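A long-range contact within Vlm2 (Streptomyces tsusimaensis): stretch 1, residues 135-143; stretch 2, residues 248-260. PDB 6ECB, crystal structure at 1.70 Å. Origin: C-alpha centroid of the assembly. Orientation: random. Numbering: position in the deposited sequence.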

# COMPACT_ATOMS: atom_id res chain seq x y z
N ILE A 135 9.74 4.89 1.27
CA ILE A 135 9.83 3.48 1.63
C ILE A 135 9.03 2.69 0.60
O ILE A 135 7.80 2.80 0.53
CB ILE A 135 9.31 3.24 3.05
CG1 ILE A 135 10.21 3.96 4.04
CG2 ILE A 135 9.15 1.73 3.34
CD1 ILE A 135 9.69 3.95 5.48
N ILE A 136 9.73 1.86 -0.18
CA ILE A 136 9.10 0.99 -1.17
C ILE A 136 9.06 -0.42 -0.60
O ILE A 136 10.09 -1.00 -0.22
CB ILE A 136 9.86 1.00 -2.51
CG1 ILE A 136 9.78 2.39 -3.17
CG2 ILE A 136 9.33 -0.12 -3.43
CD1 ILE A 136 8.38 2.84 -3.54
N LEU A 137 7.86 -1.00 -0.55
CA LEU A 137 7.67 -2.35 -0.05
C LEU A 137 7.47 -3.30 -1.24
O LEU A 137 6.37 -3.42 -1.79
CB LEU A 137 6.49 -2.41 0.92
CG LEU A 137 6.66 -1.55 2.17
CD1 LEU A 137 5.38 -1.67 3.00
CD2 LEU A 137 7.87 -1.93 2.99
N ASP A 138 8.57 -3.91 -1.65
CA ASP A 138 8.60 -5.09 -2.51
C ASP A 138 7.93 -4.92 -3.87
O ASP A 138 7.27 -5.85 -4.36
CB ASP A 138 7.99 -6.29 -1.76
CG ASP A 138 8.40 -7.60 -2.36
OD1 ASP A 138 9.59 -7.72 -2.74
OD2 ASP A 138 7.55 -8.51 -2.43
N THR A 139 8.12 -3.77 -4.53
CA THR A 139 7.75 -3.66 -5.93
C THR A 139 8.90 -2.98 -6.66
O THR A 139 9.44 -2.00 -6.16
CB THR A 139 6.45 -2.85 -6.20
OG1 THR A 139 6.17 -2.88 -7.60
CG2 THR A 139 6.55 -1.44 -5.82
N PRO A 140 9.25 -3.47 -7.85
CA PRO A 140 10.15 -2.71 -8.72
C PRO A 140 9.44 -1.51 -9.30
O PRO A 140 8.20 -1.42 -9.30
CB PRO A 140 10.50 -3.70 -9.84
CG PRO A 140 9.92 -4.99 -9.46
CD PRO A 140 8.78 -4.69 -8.53
N PRO A 141 10.18 -0.60 -9.92
CA PRO A 141 9.51 0.53 -10.56
C PRO A 141 8.67 0.10 -11.74
O PRO A 141 7.64 0.74 -12.01
CB PRO A 141 10.66 1.47 -10.96
CG PRO A 141 11.89 0.76 -10.76
CD PRO A 141 11.64 -0.43 -9.85
N ARG A 142 9.05 -0.97 -12.43
CA ARG A 142 8.16 -1.61 -13.40
C ARG A 142 7.11 -2.40 -12.64
O ARG A 142 7.43 -3.38 -11.95
CB ARG A 142 8.93 -2.56 -14.31
CG ARG A 142 9.66 -1.90 -15.38
CD ARG A 142 10.40 -2.92 -16.28
NE ARG A 142 9.54 -3.70 -17.16
CZ ARG A 142 9.15 -3.31 -18.37
NH1 ARG A 142 9.53 -2.13 -18.86
NH2 ARG A 142 8.38 -4.10 -19.10
N LEU A 143 5.85 -2.00 -12.76
CA LEU A 143 4.80 -2.70 -12.02
C LEU A 143 4.59 -4.09 -12.62
O LEU A 143 4.61 -4.26 -13.83
CB LEU A 143 3.50 -1.90 -12.04
CG LEU A 143 2.34 -2.51 -11.23
CD1 LEU A 143 2.70 -2.78 -9.76
CD2 LEU A 143 1.12 -1.62 -11.31
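Stretch 2, residues 248-260: EVARLFSAWENYA

A recurring principle of protein packing is that proline and aromatic side chains make natural partners: the compact, puckered pyrrolidine ring packs its C-H groups closely over a pi face. Vlm2 offers an example, in which segments more than a hundred residues apart bury 555 Å² between them. The first leaves a strand at Leu137 and passes through a loop containing Pro140 and Pro141. The second comes out of a helix that includes Glu248 to Ala250, with a type I turn from Ala250 to Phe253, and includes a 3-10 segment from Ser254 to Asn258. The nearest CA atoms are those of Pro140 and Phe253, 4.5 Å apart; from there to Pro141 and Trp256 both chains advance in roughly the same direction.

Pro141 and Trp256 cover the most surface. Pro141 CD stands 3.4 Å from the centroid of the five-membered ring of Trp256, almost on its normal, while Ile136 CG1 lies over the opposite face, 4.0 Å from the six-membered ring centroid. The indole is thus sandwiched, its edge free to donate a hydrogen bond from Trp256 NE1 to Thr139 O (2.8 Å, 161°). Pro140 makes a similar one-sided CH-pi contact with Phe253, Pro140 CG lying 4.0 Å from the ring centroid; Pro140 CB also packs against Leu252 CB at 3.7 Å. On the side away from the indole, Pro141 CB reaches Tyr259 CE2 at 3.7 Å.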

# COMPACT_ATOMS: atom_id res chain seq x y z
N GLU A 248 13.06 -13.03 -13.49
CA GLU A 248 12.73 -11.92 -14.38
C GLU A 248 12.12 -10.75 -13.64
O GLU A 248 12.14 -9.64 -14.17
CB GLU A 248 11.79 -12.40 -15.48
CG GLU A 248 10.50 -13.00 -14.98
CD GLU A 248 10.53 -14.51 -14.83
OE1 GLU A 248 11.63 -15.11 -14.66
OE2 GLU A 248 9.43 -15.11 -14.89
N VAL A 249 11.59 -10.95 -12.43
CA VAL A 249 11.13 -9.85 -11.59
C VAL A 249 12.24 -9.41 -10.64
O VAL A 249 12.43 -8.22 -10.42
CB VAL A 249 9.85 -10.26 -10.82
CG1 VAL A 249 9.51 -9.27 -9.77
CG2 VAL A 249 8.69 -10.42 -11.78
N ALA A 250 12.98 -10.38 -10.09
CA ALA A 250 14.03 -10.07 -9.14
C ALA A 250 15.04 -9.09 -9.73
O ALA A 250 15.50 -8.18 -9.03
CB ALA A 250 14.76 -11.35 -8.72
N ARG A 251 15.39 -9.25 -11.01
CA ARG A 251 16.40 -8.39 -11.63
C ARG A 251 15.89 -6.98 -11.93
O ARG A 251 16.66 -6.16 -12.44
CB ARG A 251 16.93 -9.03 -12.91
CG ARG A 251 15.93 -9.09 -14.03
CD ARG A 251 16.58 -9.62 -15.32
NE ARG A 251 16.92 -11.01 -15.14
CZ ARG A 251 16.35 -12.05 -15.75
NH1 ARG A 251 16.73 -13.27 -15.42
NH2 ARG A 251 15.44 -11.91 -16.70
N LEU A 252 14.62 -6.67 -11.62
CA LEU A 252 14.08 -5.35 -11.89
C LEU A 252 14.13 -4.41 -10.70
O LEU A 252 13.88 -3.21 -10.87
CB LEU A 252 12.62 -5.45 -12.38
CG LEU A 252 12.45 -6.24 -13.67
CD1 LEU A 252 10.96 -6.32 -14.02
CD2 LEU A 252 13.24 -5.57 -14.81
N PHE A 253 14.47 -4.90 -9.51
CA PHE A 253 14.43 -4.03 -8.34
C PHE A 253 15.52 -2.97 -8.40
O PHE A 253 15.30 -1.85 -7.93
CB PHE A 253 14.56 -4.84 -7.05
CG PHE A 253 13.25 -5.44 -6.61
CD1 PHE A 253 12.39 -4.71 -5.81
CD2 PHE A 253 12.87 -6.70 -7.02
CE1 PHE A 253 11.17 -5.24 -5.40
CE2 PHE A 253 11.64 -7.22 -6.61
CZ PHE A 253 10.80 -6.49 -5.82
N SER A 254 16.70 -3.32 -8.92
CA SER A 254 17.82 -2.38 -8.90
C SER A 254 17.51 -1.11 -9.67
O SER A 254 18.16 -0.06 -9.44
CB SER A 254 19.06 -3.06 -9.47
OG SER A 254 18.96 -3.32 -10.87
N ALA A 255 16.53 -1.15 -10.57
CA ALA A 255 16.17 0.04 -11.33
C ALA A 255 15.63 1.17 -10.46
O ALA A 255 15.51 2.29 -10.95
CB ALA A 255 15.19 -0.35 -12.44
N TRP A 256 15.30 0.92 -9.17
CA TRP A 256 14.96 2.07 -8.32
C TRP A 256 16.07 3.10 -8.32
O TRP A 256 15.80 4.29 -8.18
CB TRP A 256 14.64 1.68 -6.87
CG TRP A 256 13.22 1.22 -6.76
CD1 TRP A 256 12.79 -0.05 -6.47
CD2 TRP A 256 12.05 2.01 -6.96
NE1 TRP A 256 11.41 -0.09 -6.49
CE2 TRP A 256 10.93 1.15 -6.79
CE3 TRP A 256 11.83 3.36 -7.26
CZ2 TRP A 256 9.62 1.60 -6.94
CZ3 TRP A 256 10.53 3.79 -7.43
CH2 TRP A 256 9.45 2.92 -7.26
N GLU A 257 17.31 2.66 -8.52
CA GLU A 257 18.42 3.61 -8.56
C GLU A 257 18.31 4.58 -9.73
O GLU A 257 18.82 5.72 -9.65
CB GLU A 257 19.75 2.84 -8.58
CG GLU A 257 20.95 3.74 -8.47
CD GLU A 257 22.20 3.05 -7.93
OE1 GLU A 257 22.17 1.82 -7.66
OE2 GLU A 257 23.23 3.77 -7.77
N ASN A 258 17.63 4.20 -10.81
CA ASN A 258 17.40 5.11 -11.92
C ASN A 258 16.69 6.37 -11.46
O ASN A 258 16.82 7.42 -12.09
CB ASN A 258 16.49 4.50 -12.99
CG ASN A 258 17.04 3.25 -13.62
OD1 ASN A 258 18.11 2.75 -13.27
ND2 ASN A 258 16.31 2.73 -14.60
N TYR A 259 15.87 6.25 -10.42
CA TYR A 259 14.92 7.27 -10.00
C TYR A 259 15.31 7.90 -8.69
O TYR A 259 14.49 8.56 -8.04
CB TYR A 259 13.51 6.64 -9.93
CG TYR A 259 13.21 5.94 -11.24
CD1 TYR A 259 13.10 6.67 -12.42
CD2 TYR A 259 13.09 4.56 -11.32
CE1 TYR A 259 12.89 6.03 -13.65
CE2 TYR A 259 12.90 3.93 -12.53
CZ TYR A 259 12.78 4.64 -13.68
OH TYR A 259 12.60 3.99 -14.89
N ALA A 260 16.55 7.71 -8.27
CA ALA A 260 17.03 8.21 -7.00
C ALA A 260 18.04 9.31 -7.29
O ALA A 260 19.08 9.04 -7.88
CB ALA A 260 17.68 7.10 -6.19